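Local coordinates for protein acinetobacter secreted protease CpaA (Acinetobacter nosocomialis M2, PDB 6O38) that probably cleaves proteins as a secreted zinc metalloprotease of the metzincin type, and is exported by type II secretion with the help of its chaperone CpaB, at residues L407-S412 with I532-S536; G469-A473 with A485-C491; A494-H498 with A526-I532; N503-Y507 with V560-N564; N513-F518 with K554-V560. One frame throughout, in Å; residues are numbered along the deposited sequence.

Contact 1 of 5, residues L407-S412 with I532-S536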
# COMPACT_ATOMS: atom_id res chain seq x y z
N LEU A 407 2.67 1.80 11.56
CA LEU A 407 3.09 1.75 10.16
C LEU A 407 2.78 3.05 9.44
O LEU A 407 3.60 3.56 8.67
CB LEU A 407 2.43 0.57 9.45
CG LEU A 407 2.67 0.48 7.94
CD1 LEU A 407 4.13 0.18 7.65
CD2 LEU A 407 1.77 -0.57 7.31
N THR A 408 1.59 3.61 9.69
CA THR A 408 1.23 4.89 9.08
C THR A 408 2.14 6.01 9.57
O THR A 408 2.59 6.85 8.79
CB THR A 408 -0.23 5.22 9.38
OG1 THR A 408 -1.07 4.17 8.88
CG2 THR A 408 -0.63 6.54 8.73
N ALA A 409 2.42 6.04 10.88
CA ALA A 409 3.30 7.07 11.43
C ALA A 409 4.71 6.96 10.86
O ALA A 409 5.33 7.97 10.52
CB ALA A 409 3.33 6.97 12.95
N GLU A 410 5.23 5.73 10.76
CA GLU A 410 6.59 5.55 10.26
C GLU A 410 6.70 5.92 8.79
O GLU A 410 7.72 6.47 8.35
CB GLU A 410 7.04 4.11 10.49
CG GLU A 410 8.51 3.86 10.21
CD GLU A 410 8.97 2.50 10.71
OE1 GLU A 410 8.93 2.27 11.93
OE2 GLU A 410 9.36 1.66 9.87
N ASN A 411 5.66 5.63 8.00
CA ASN A 411 5.66 6.02 6.59
C ASN A 411 5.61 7.53 6.42
O ASN A 411 6.02 8.03 5.37
CB ASN A 411 4.47 5.38 5.87
CG ASN A 411 4.64 3.89 5.67
OD1 ASN A 411 5.76 3.38 5.65
ND2 ASN A 411 3.52 3.19 5.50
N SER A 412 5.13 8.26 7.42
CA SER A 412 4.90 9.69 7.31
C SER A 412 5.98 10.52 8.00
O SER A 412 5.85 11.75 8.06
CB SER A 412 3.54 10.06 7.90
OG SER A 412 2.49 9.41 7.20
N ILE A 532 -4.95 5.41 2.36
CA ILE A 532 -3.53 5.16 2.16
C ILE A 532 -2.83 5.32 3.50
O ILE A 532 -3.31 6.03 4.39
CB ILE A 532 -2.89 6.09 1.10
CG1 ILE A 532 -2.98 7.55 1.53
CG2 ILE A 532 -3.54 5.88 -0.27
CD1 ILE A 532 -2.27 8.50 0.59
N ASN A 533 -1.69 4.65 3.65
CA ASN A 533 -1.00 4.56 4.93
C ASN A 533 -0.08 5.77 5.15
O ASN A 533 1.14 5.65 5.26
CB ASN A 533 -0.22 3.26 5.02
CG ASN A 533 -1.10 2.04 4.81
OD1 ASN A 533 -2.27 2.04 5.17
ND2 ASN A 533 -0.53 0.99 4.24
N PHE A 534 -0.70 6.95 5.22
CA PHE A 534 0.05 8.18 5.43
C PHE A 534 -0.78 9.17 6.22
O PHE A 534 -2.01 9.20 6.12
CB PHE A 534 0.48 8.84 4.11
CG PHE A 534 1.46 8.03 3.32
CD1 PHE A 534 2.82 8.11 3.59
CD2 PHE A 534 1.04 7.22 2.28
CE1 PHE A 534 3.73 7.37 2.85
CE2 PHE A 534 1.94 6.49 1.54
CZ PHE A 534 3.29 6.56 1.83
N TYR A 535 -0.10 9.98 7.03
CA TYR A 535 -0.63 11.26 7.47
C TYR A 535 -0.18 12.34 6.49
O TYR A 535 0.88 12.22 5.86
CB TYR A 535 -0.16 11.60 8.89
CG TYR A 535 -0.70 10.69 9.97
CD1 TYR A 535 -2.00 10.84 10.44
CD2 TYR A 535 0.08 9.68 10.52
CE1 TYR A 535 -2.51 10.02 11.43
CE2 TYR A 535 -0.42 8.85 11.51
CZ TYR A 535 -1.71 9.02 11.96
OH TYR A 535 -2.22 8.20 12.94
N SER A 536 -0.98 13.39 6.36
CA SER A 536 -0.73 14.37 5.31
C SER A 536 0.52 15.18 5.61
O SER A 536 0.81 15.52 6.76
CB SER A 536 -1.93 15.30 5.15
OG SER A 536 -2.08 16.16 6.26
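This is a buried helix-to-loop contact in the protease domain: the C-terminal turn of helix 391-411 lies against the irregular segment 532-536, with Thr408 CA and Asn533 CA 4.7 Å apart and 389 Å² buried in all. Ser412, just past the helix, makes the firmest link. Its OG accepts a hydrogen bond from Tyr535 N at 2.7 Å (angle 156°) and donates to Thr408 O at 3.0 Å, so one hydroxyl ties the loop backbone to the last turn. A weak bond of 3.4 Å from Asn411 ND2 to Asn533 O adds a second tie. Asn533 is the centre of an inverse gamma turn, closed by a weak 2.9 Å bond from Phe534 N to Ile532 O, and this kink carries the chain along the helix. Segment 532-536 follows what is probably the Met-turn of a metzincin-like domain, and the Tyr535 side chain is about 11 Å from the zinc ion. Thr408 CG2 fits between Phe534 N (3.5 Å) and Tyr535 CE2 (3.6 Å), while Asn411 O and Ser412 OG approach the Phe534 ring at its edge, with Asn411 O 3.5 Å from Phe534 CE1. The polar ends of Thr408 and Asn533 both bond Arg497 NH1, and Tyr535 OH bonds Arg497 O. On the chaperone side, Phe144 of CpaB packs on Leu407.

Contact 2 of 5, residues G469-A473 with A485-C491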
# COMPACT_ATOMS: atom_id res chain seq x y z
N GLY A 469 -22.05 7.99 14.02
CA GLY A 469 -20.74 7.53 13.57
C GLY A 469 -20.18 6.48 14.50
O GLY A 469 -20.59 6.39 15.66
N CYS A 470 -19.23 5.69 14.01
CA CYS A 470 -18.67 4.59 14.78
C CYS A 470 -17.35 4.90 15.47
O CYS A 470 -16.77 4.00 16.08
CB CYS A 470 -18.52 3.36 13.87
SG CYS A 470 -17.42 3.49 12.44
N GLY A 471 -16.87 6.13 15.41
CA GLY A 471 -15.65 6.50 16.10
C GLY A 471 -15.78 7.83 16.80
O GLY A 471 -16.51 8.72 16.36
N TRP A 472 -15.06 7.97 17.91
CA TRP A 472 -15.06 9.21 18.68
C TRP A 472 -13.70 9.42 19.32
O TRP A 472 -13.08 8.47 19.79
CB TRP A 472 -16.16 9.20 19.75
CG TRP A 472 -17.55 9.17 19.20
CD1 TRP A 472 -18.36 8.08 19.08
CD2 TRP A 472 -18.28 10.28 18.67
NE1 TRP A 472 -19.56 8.45 18.51
CE2 TRP A 472 -19.53 9.79 18.25
CE3 TRP A 472 -18.00 11.64 18.50
CZ2 TRP A 472 -20.51 10.62 17.69
CZ3 TRP A 472 -18.96 12.46 17.94
CH2 TRP A 472 -20.20 11.94 17.54
N ALA A 473 -13.26 10.68 19.34
CA ALA A 473 -11.99 11.05 19.97
C ALA A 473 -11.90 12.56 20.12
O ALA A 473 -12.20 13.31 19.19
CB ALA A 473 -10.80 10.53 19.16
N ALA A 485 -12.16 6.02 20.91
CA ALA A 485 -13.03 4.86 20.89
C ALA A 485 -13.56 4.60 19.49
O ALA A 485 -13.76 5.53 18.70
CB ALA A 485 -14.20 5.02 21.87
N ASN A 486 -13.79 3.32 19.19
CA ASN A 486 -14.54 2.91 18.02
C ASN A 486 -15.33 1.65 18.38
O ASN A 486 -15.05 0.99 19.38
CB ASN A 486 -13.65 2.64 16.80
CG ASN A 486 -12.71 1.47 16.99
OD1 ASN A 486 -11.54 1.64 17.32
ND2 ASN A 486 -13.21 0.26 16.77
N ASP A 487 -16.32 1.33 17.55
CA ASP A 487 -17.13 0.15 17.77
C ASP A 487 -16.69 -0.97 16.83
O ASP A 487 -15.67 -0.86 16.13
CB ASP A 487 -18.62 0.49 17.61
CG ASP A 487 -19.04 0.68 16.16
OD1 ASP A 487 -18.17 0.74 15.27
OD2 ASP A 487 -20.26 0.77 15.90
N ILE A 488 -17.45 -2.06 16.80
CA ILE A 488 -17.21 -3.14 15.86
C ILE A 488 -18.31 -3.26 14.82
O ILE A 488 -18.09 -3.90 13.78
CB ILE A 488 -17.02 -4.49 16.59
CG1 ILE A 488 -18.30 -4.88 17.33
CG2 ILE A 488 -15.85 -4.41 17.55
CD1 ILE A 488 -18.24 -6.25 17.96
N ALA A 489 -19.50 -2.69 15.06
CA ALA A 489 -20.59 -2.76 14.10
C ALA A 489 -20.18 -2.19 12.74
O ALA A 489 -20.35 -2.84 11.71
CB ALA A 489 -21.82 -2.04 14.65
N GLY A 490 -19.65 -0.97 12.74
CA GLY A 490 -19.37 -0.29 11.48
C GLY A 490 -17.92 0.08 11.26
O GLY A 490 -17.50 0.30 10.12
N CYS A 491 -17.14 0.16 12.34
CA CYS A 491 -15.74 0.56 12.26
C CYS A 491 -14.84 -0.66 12.25
O CYS A 491 -15.07 -1.63 12.97
CB CYS A 491 -15.37 1.46 13.45
SG CYS A 491 -15.55 3.25 13.20
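Cys470 does most of the work at the start of the segment 469-473. Its SG forms a disulfide with Cys491 SG (2.0 Å, chi3 79°), its O accepts a hydrogen bond from Asp487 N at 3.1 Å, and the same O receives a CA-H...O contact from Asn486 CA at 3.2 Å. The Cys470 backbone is also hydrogen-bonded to the CpaB chaperone. The loop leading to Cys491 is itself folded around Asp487, whose OD1 accepts from Cys491 N at 3.2 Å. Gly471 comes next, in a non-hydrogen-bonded pair with Asn486 (CA-CA 4.2 Å); Gly471 CA lies 3.4 Å from Ala485 O. Trp472 then pairs with Ala485 through both hydrogen bonds of a regular antiparallel bridge: Trp472 N to Ala485 O, 2.9 Å, and Ala485 N to Trp472 O, 2.8 Å. Its indole leads away from the partner strand to Leu433 and Lys434 of helix 433-439, and Gln171 of CpaB packs on it. Past it, Ala473 touches Glu499 and His502 of the zinc helix. The axes of strands 471-473 and 485-487 approach to 4.7 Å at 173°, a disulfide-braced beta hairpin consistent with the antiparallel edge strand that borders the active-site cleft in metzincins.

Contact 3 of 5, residues A494-H498 with A526-I532. With ZN (zinc ion), chain M.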
# COMPACT_ATOMS: atom_id res chain seq x y z
N ALA A 494 -8.87 -0.12 11.19
CA ALA A 494 -8.23 1.05 10.62
C ALA A 494 -8.72 2.36 11.23
O ALA A 494 -8.18 3.42 10.90
CB ALA A 494 -8.44 1.09 9.10
N ALA A 495 -9.73 2.30 12.10
CA ALA A 495 -10.27 3.50 12.73
C ALA A 495 -9.37 4.05 13.83
O ALA A 495 -9.48 5.24 14.15
CB ALA A 495 -11.65 3.20 13.31
N MSE A 496 -8.50 3.23 14.40
CA MSE A 496 -7.66 3.67 15.52
C MSE A 496 -6.70 4.77 15.11
O MSE A 496 -6.60 5.79 15.78
CB MSE A 496 -6.88 2.50 16.11
CG MSE A 496 -6.15 2.86 17.39
SE MSE A 496 -4.97 1.47 18.06
CE MSE A 496 -4.52 2.29 19.78
N ARG A 497 -5.99 4.56 14.00
CA ARG A 497 -5.08 5.59 13.50
C ARG A 497 -5.82 6.87 13.14
O ARG A 497 -5.21 7.94 13.10
CB ARG A 497 -4.30 5.08 12.28
CG ARG A 497 -5.14 4.89 11.03
CD ARG A 497 -4.26 4.57 9.83
NE ARG A 497 -5.03 4.35 8.61
CZ ARG A 497 -4.51 3.92 7.47
NH1 ARG A 497 -3.21 3.66 7.39
NH2 ARG A 497 -5.28 3.75 6.41
N HIS A 498 -7.13 6.78 12.90
CA HIS A 498 -7.93 7.97 12.64
C HIS A 498 -8.29 8.69 13.94
O HIS A 498 -8.15 9.91 14.04
CB HIS A 498 -9.19 7.60 11.86
CG HIS A 498 -10.09 8.76 11.56
ND1 HIS A 498 -9.95 9.53 10.43
CD2 HIS A 498 -11.14 9.27 12.24
CE1 HIS A 498 -10.88 10.48 10.43
NE2 HIS A 498 -11.61 10.34 11.52
N ALA A 526 -4.95 9.70 6.32
CA ALA A 526 -5.76 9.13 7.39
C ALA A 526 -6.89 10.07 7.82
O ALA A 526 -8.01 9.62 8.09
CB ALA A 526 -4.87 8.78 8.58
N MSE A 527 -6.62 11.37 7.89
CA MSE A 527 -7.63 12.32 8.32
C MSE A 527 -8.52 12.79 7.17
O MSE A 527 -9.55 13.42 7.40
CB MSE A 527 -6.98 13.54 8.98
CG MSE A 527 -6.13 13.22 10.18
SE MSE A 527 -7.08 12.15 11.50
CE MSE A 527 -5.92 10.60 11.46
N GLY A 528 -8.13 12.47 5.94
CA GLY A 528 -8.85 12.97 4.78
C GLY A 528 -9.49 11.91 3.92
O GLY A 528 -9.74 12.13 2.74
N GLY A 529 -9.80 10.76 4.51
CA GLY A 529 -10.39 9.66 3.77
C GLY A 529 -9.87 8.30 4.18
O GLY A 529 -10.60 7.31 4.12
N ASN A 530 -8.60 8.24 4.60
CA ASN A 530 -8.05 7.09 5.31
C ASN A 530 -7.98 5.84 4.43
O ASN A 530 -8.34 4.74 4.86
CB ASN A 530 -8.84 6.80 6.59
CG ASN A 530 -8.09 5.91 7.56
OD1 ASN A 530 -6.87 5.86 7.55
ND2 ASN A 530 -8.84 5.20 8.40
N ASN A 531 -7.51 5.99 3.19
CA ASN A 531 -7.34 4.84 2.31
C ASN A 531 -5.90 4.62 1.87
O ASN A 531 -5.65 3.71 1.07
CB ASN A 531 -8.25 4.96 1.08
CG ASN A 531 -8.04 6.24 0.30
OD1 ASN A 531 -6.99 6.88 0.39
ND2 ASN A 531 -9.04 6.62 -0.49
N ILE A 532 -4.95 5.41 2.36
CA ILE A 532 -3.53 5.16 2.16
C ILE A 532 -2.83 5.32 3.50
O ILE A 532 -3.31 6.03 4.39
CB ILE A 532 -2.89 6.09 1.10
CG1 ILE A 532 -2.98 7.55 1.53
CG2 ILE A 532 -3.54 5.88 -0.27
CD1 ILE A 532 -2.27 8.50 0.59
ZN ZN M . -12.86 11.89 12.53
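What is probably the Met-turn of a metzincin zinc site meets the start of the zinc-binding helix here. Met527, modelled as selenomethionine, is the likely methionine of that turn, as in other metzincins: its SE lies 4.4 Å from the centroid of the His498 ring, 28° off the ring normal, and its CE is 3.2 Å from Arg497 O. His498 opens the HExxH motif and binds zinc through NE2 at 2.2 Å, together with His502, His508 and Asp170 of the CpaB chaperone. The opposite ring nitrogen is fixed by the turn: His498 ND1 donates to Ala526 O at 3.0 Å and 165°, which orients NE2 to the metal. Asn530 adds a second clamp on the helix start. Arg497 reaches Asn530 OD1 through two weak bonds, from NE at 2.6 Å and from NH2 at 2.9 Å, while its NH1 bonds Thr408. Gly529 has a phi of 141° and a psi of -32°, at which a side chain would jam against the preceding carbonyl. Asn530 ND2 donates to Ala494 O at 3.1 Å, with an angle of 157°.

Contact 4 of 5, residues N503-Y507 with V560-N564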
# COMPACT_ATOMS: atom_id res chain seq x y z
N ASN A 503 -6.81 12.76 18.51
CA ASN A 503 -6.17 13.00 19.80
C ASN A 503 -4.89 13.81 19.65
O ASN A 503 -4.57 14.65 20.50
CB ASN A 503 -5.88 11.67 20.50
CG ASN A 503 -7.13 11.03 21.08
OD1 ASN A 503 -8.15 11.68 21.25
ND2 ASN A 503 -7.04 9.74 21.38
N LEU A 504 -4.14 13.57 18.57
CA LEU A 504 -2.89 14.28 18.34
C LEU A 504 -3.11 15.72 17.90
O LEU A 504 -2.15 16.50 17.90
CB LEU A 504 -2.05 13.54 17.30
CG LEU A 504 -1.40 12.24 17.78
CD1 LEU A 504 -0.84 11.45 16.61
CD2 LEU A 504 -0.30 12.54 18.79
N GLY A 505 -4.33 16.09 17.52
CA GLY A 505 -4.65 17.45 17.15
C GLY A 505 -5.04 17.65 15.70
O GLY A 505 -4.93 18.78 15.21
N LEU A 506 -5.49 16.61 15.00
CA LEU A 506 -5.76 16.68 13.58
C LEU A 506 -7.26 16.79 13.32
O LEU A 506 -8.08 16.28 14.09
CB LEU A 506 -5.19 15.46 12.86
CG LEU A 506 -3.69 15.24 13.02
CD1 LEU A 506 -3.23 14.03 12.22
CD2 LEU A 506 -2.92 16.49 12.60
N TYR A 507 -7.60 17.45 12.22
CA TYR A 507 -8.98 17.63 11.79
C TYR A 507 -9.18 16.95 10.44
O TYR A 507 -8.23 16.51 9.79
CB TYR A 507 -9.34 19.12 11.70
CG TYR A 507 -9.22 19.87 13.01
CD1 TYR A 507 -7.99 20.33 13.45
CD2 TYR A 507 -10.34 20.11 13.80
CE1 TYR A 507 -7.87 21.02 14.65
CE2 TYR A 507 -10.23 20.80 14.99
CZ TYR A 507 -8.99 21.25 15.41
OH TYR A 507 -8.88 21.93 16.60
N VAL A 560 1.92 19.04 12.79
CA VAL A 560 1.18 19.20 14.03
C VAL A 560 1.42 18.01 14.96
O VAL A 560 1.54 18.17 16.18
CB VAL A 560 -0.32 19.40 13.74
CG1 VAL A 560 -1.14 19.35 15.02
CG2 VAL A 560 -0.54 20.72 13.02
N ILE A 561 1.50 16.80 14.39
CA ILE A 561 1.79 15.62 15.20
C ILE A 561 3.14 15.76 15.88
O ILE A 561 3.28 15.48 17.08
CB ILE A 561 1.73 14.35 14.33
CG1 ILE A 561 0.31 14.10 13.82
CG2 ILE A 561 2.24 13.15 15.10
CD1 ILE A 561 0.19 12.89 12.92
N ASN A 562 4.15 16.21 15.14
CA ASN A 562 5.50 16.33 15.69
C ASN A 562 5.60 17.41 16.76
O ASN A 562 6.56 17.40 17.54
CB ASN A 562 6.50 16.61 14.58
CG ASN A 562 6.66 15.43 13.63
OD1 ASN A 562 6.25 14.31 13.94
ND2 ASN A 562 7.26 15.68 12.47
N LEU A 563 4.64 18.33 16.82
CA LEU A 563 4.61 19.34 17.88
C LEU A 563 3.91 18.86 19.14
O LEU A 563 4.10 19.46 20.20
CB LEU A 563 3.94 20.62 17.38
CG LEU A 563 4.71 21.44 16.35
CD1 LEU A 563 3.94 22.70 15.97
CD2 LEU A 563 6.09 21.81 16.88
N ASN A 564 3.11 17.79 19.05
CA ASN A 564 2.34 17.29 20.18
C ASN A 564 2.77 15.91 20.64
O ASN A 564 2.33 15.48 21.71
CB ASN A 564 0.85 17.27 19.83
CG ASN A 564 0.27 18.65 19.63
OD1 ASN A 564 0.78 19.64 20.16
ND2 ASN A 564 -0.80 18.73 18.85
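Helix 557-569 packs here on the glycine turn of the extended zinc motif HExxHxxGxxH, the hallmark of metzincins, in which Gly505 ends the helix carrying His498 and His502 and turns the chain to His508. Val560 opens segment 560-564, its CB-bearing side pointing at the turn: CG1 lies 3.8 Å from Gly505 O, and CB is 4.1 Å from Leu506 CD2. Ile561 follows and is gripped by both leucines that flank the glycine, with CG2 3.8 Å from Leu504 CD1 and CD1 3.7 Å from Leu506 CD1. Phe416 of strand 416-425 touches Leu504 and Ile561, extending this apolar patch. Gly505 itself adopts phi 114° and psi 22° and closes a Schellman motif. Such angles would jam a beta carbon against the carbonyl of Leu504 and alone call for glycine; an ideal CB would in addition sit a tight 3.0 Å from Asn564 ND2. Asn564, one turn after Val560, closes the contact on the polar side. Its chi1 of -66° brings the amide to the last carbonyl of the zinc helix, where Asn564 ND2 donates to Leu504 O at 2.8 Å with a nearly linear angle of 169°.

Contact 5 of 5, residues N513-F518 with K554-V560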
# COMPACT_ATOMS: atom_id res chain seq x y z
N ASN A 513 -7.64 24.37 9.77
CA ASN A 513 -6.40 24.13 10.49
C ASN A 513 -5.36 23.49 9.58
O ASN A 513 -5.69 22.72 8.67
CB ASN A 513 -6.65 23.25 11.71
CG ASN A 513 -7.35 23.98 12.84
OD1 ASN A 513 -6.72 24.40 13.81
ND2 ASN A 513 -8.66 24.15 12.70
N ILE A 514 -4.09 23.82 9.84
CA ILE A 514 -3.01 23.23 9.06
C ILE A 514 -2.90 21.74 9.32
O ILE A 514 -2.49 20.97 8.44
CB ILE A 514 -1.68 23.97 9.35
CG1 ILE A 514 -0.60 23.55 8.36
CG2 ILE A 514 -1.23 23.72 10.79
CD1 ILE A 514 0.71 24.28 8.55
N GLY A 515 -3.27 21.29 10.52
CA GLY A 515 -3.28 19.88 10.85
C GLY A 515 -4.55 19.20 10.40
O GLY A 515 -5.42 18.90 11.22
N SER A 516 -4.67 18.95 9.10
CA SER A 516 -5.89 18.39 8.53
C SER A 516 -5.52 17.37 7.45
O SER A 516 -4.38 17.33 6.98
CB SER A 516 -6.80 19.48 7.94
OG SER A 516 -6.11 20.23 6.95
N GLY A 517 -6.50 16.55 7.08
CA GLY A 517 -6.26 15.50 6.13
C GLY A 517 -6.20 15.99 4.69
O GLY A 517 -6.61 17.11 4.36
N PHE A 518 -5.67 15.13 3.83
CA PHE A 518 -5.55 15.39 2.40
C PHE A 518 -6.48 14.43 1.66
O PHE A 518 -6.22 13.22 1.62
CB PHE A 518 -4.11 15.23 1.94
CG PHE A 518 -3.90 15.48 0.48
CD1 PHE A 518 -3.84 16.77 -0.02
CD2 PHE A 518 -3.76 14.42 -0.41
CE1 PHE A 518 -3.64 17.00 -1.37
CE2 PHE A 518 -3.56 14.64 -1.75
CZ PHE A 518 -3.51 15.93 -2.24
N LYS A 554 -0.75 24.90 4.64
CA LYS A 554 -2.20 24.73 4.68
C LYS A 554 -2.64 23.34 5.08
O LYS A 554 -3.56 23.20 5.90
CB LYS A 554 -2.81 25.12 3.32
CG LYS A 554 -2.74 26.62 3.06
CD LYS A 554 -3.67 27.07 1.96
CE LYS A 554 -3.72 28.59 1.89
NZ LYS A 554 -4.41 29.10 0.67
N ILE A 555 -2.03 22.29 4.54
CA ILE A 555 -2.41 20.91 4.84
C ILE A 555 -1.12 20.18 5.22
O ILE A 555 -0.38 19.71 4.34
CB ILE A 555 -3.12 20.22 3.67
CG1 ILE A 555 -4.36 21.01 3.25
CG2 ILE A 555 -3.50 18.79 4.05
CD1 ILE A 555 -5.01 20.49 1.98
N ASP A 556 -0.85 20.08 6.52
CA ASP A 556 0.36 19.41 7.01
C ASP A 556 0.02 18.79 8.37
O ASP A 556 0.14 19.44 9.41
CB ASP A 556 1.52 20.39 7.11
CG ASP A 556 2.86 19.71 7.32
OD1 ASP A 556 2.88 18.47 7.50
OD2 ASP A 556 3.89 20.41 7.30
N ALA A 557 -0.38 17.52 8.35
CA ALA A 557 -0.71 16.83 9.59
C ALA A 557 0.54 16.45 10.37
O ALA A 557 0.55 16.50 11.60
CB ALA A 557 -1.55 15.59 9.30
N VAL A 558 1.61 16.06 9.66
CA VAL A 558 2.82 15.58 10.33
C VAL A 558 3.45 16.70 11.16
O VAL A 558 4.00 16.45 12.24
CB VAL A 558 3.81 15.01 9.29
CG1 VAL A 558 5.11 14.61 9.95
CG2 VAL A 558 3.18 13.83 8.56
N SER A 559 3.36 17.94 10.68
CA SER A 559 3.95 19.05 11.42
C SER A 559 3.23 19.28 12.74
O SER A 559 3.86 19.68 13.73
CB SER A 559 3.92 20.32 10.58
OG SER A 559 2.60 20.80 10.41
N VAL A 560 1.92 19.04 12.79
CA VAL A 560 1.18 19.20 14.03
C VAL A 560 1.42 18.01 14.96
O VAL A 560 1.54 18.17 16.18
CB VAL A 560 -0.32 19.40 13.74
CG1 VAL A 560 -1.14 19.35 15.02
CG2 VAL A 560 -0.54 20.72 13.02
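One carbonyl serves two backbone amides in this contact. Ile514 O accepts from Asp556 N across the segments at 2.7 Å and 172°, and also takes the weak 3.0 Å bond from Ser516 N that closes an inverse gamma turn centred on Gly515. The turn presses that glycine against the start of the helix: Gly515 CA is 3.6 Å from Val560 CG2 and 4.2 Å from Ala557 CA, and an ideal CB would clash with Val560 CG2 at 2.8 Å. At the first residue of the turn, Ile514 CA makes a CA-H...O contact of 3.2 Å with Lys554 O, and Ile514 CG2 packs on Val560 CG2 at 3.8 Å. From its last residue onward, Ser516 O (3.4 Å), Gly517 O (3.5 Å) and Phe518 CB (4.2 Å) lie beside Ile555 CG2, with Ile555 CD1 near the edge of the Phe518 ring. Ser536 OG bonds both Ser516 O and Ala557 N, a further stitch between the segments. Asp556 stands at the N-cap, where its OD1 accepts from Ser559 N at 3.3 Å, and Ser559 OG returns a bond to Asp556 O at 3.0 Å. The result is a side-chain-capped helix N-terminus, opening helix 557-569, the C-terminal helix expected of a metzincin catalytic domain.

The contacts gather around the zinc ion, which His498 of contact 3 binds directly. Gly471 of contact 2 is about 7 Å from the zinc. The side chain of Leu506 in contact 4 is about 8 Å from the zinc, and Gly517 of contact 5 is about 10 Å from the zinc. Contacts 1 and 3, with centres 9 Å apart, share Ile532 and are tied by Arg497 NH1, 2.7 Å from Thr408 OG1 and 2.9 Å from Asn533 OD1. Contact 2 touches contact 3 where Asn486 CB meets Ala495 CB at 4.1 Å. Contacts 4 and 5, 8 Å apart between centres, share Val560. Met527 joins the two groups, its CG 3.6 Å from Leu506 CB and its CB 3.5 Å from Gly517 CA.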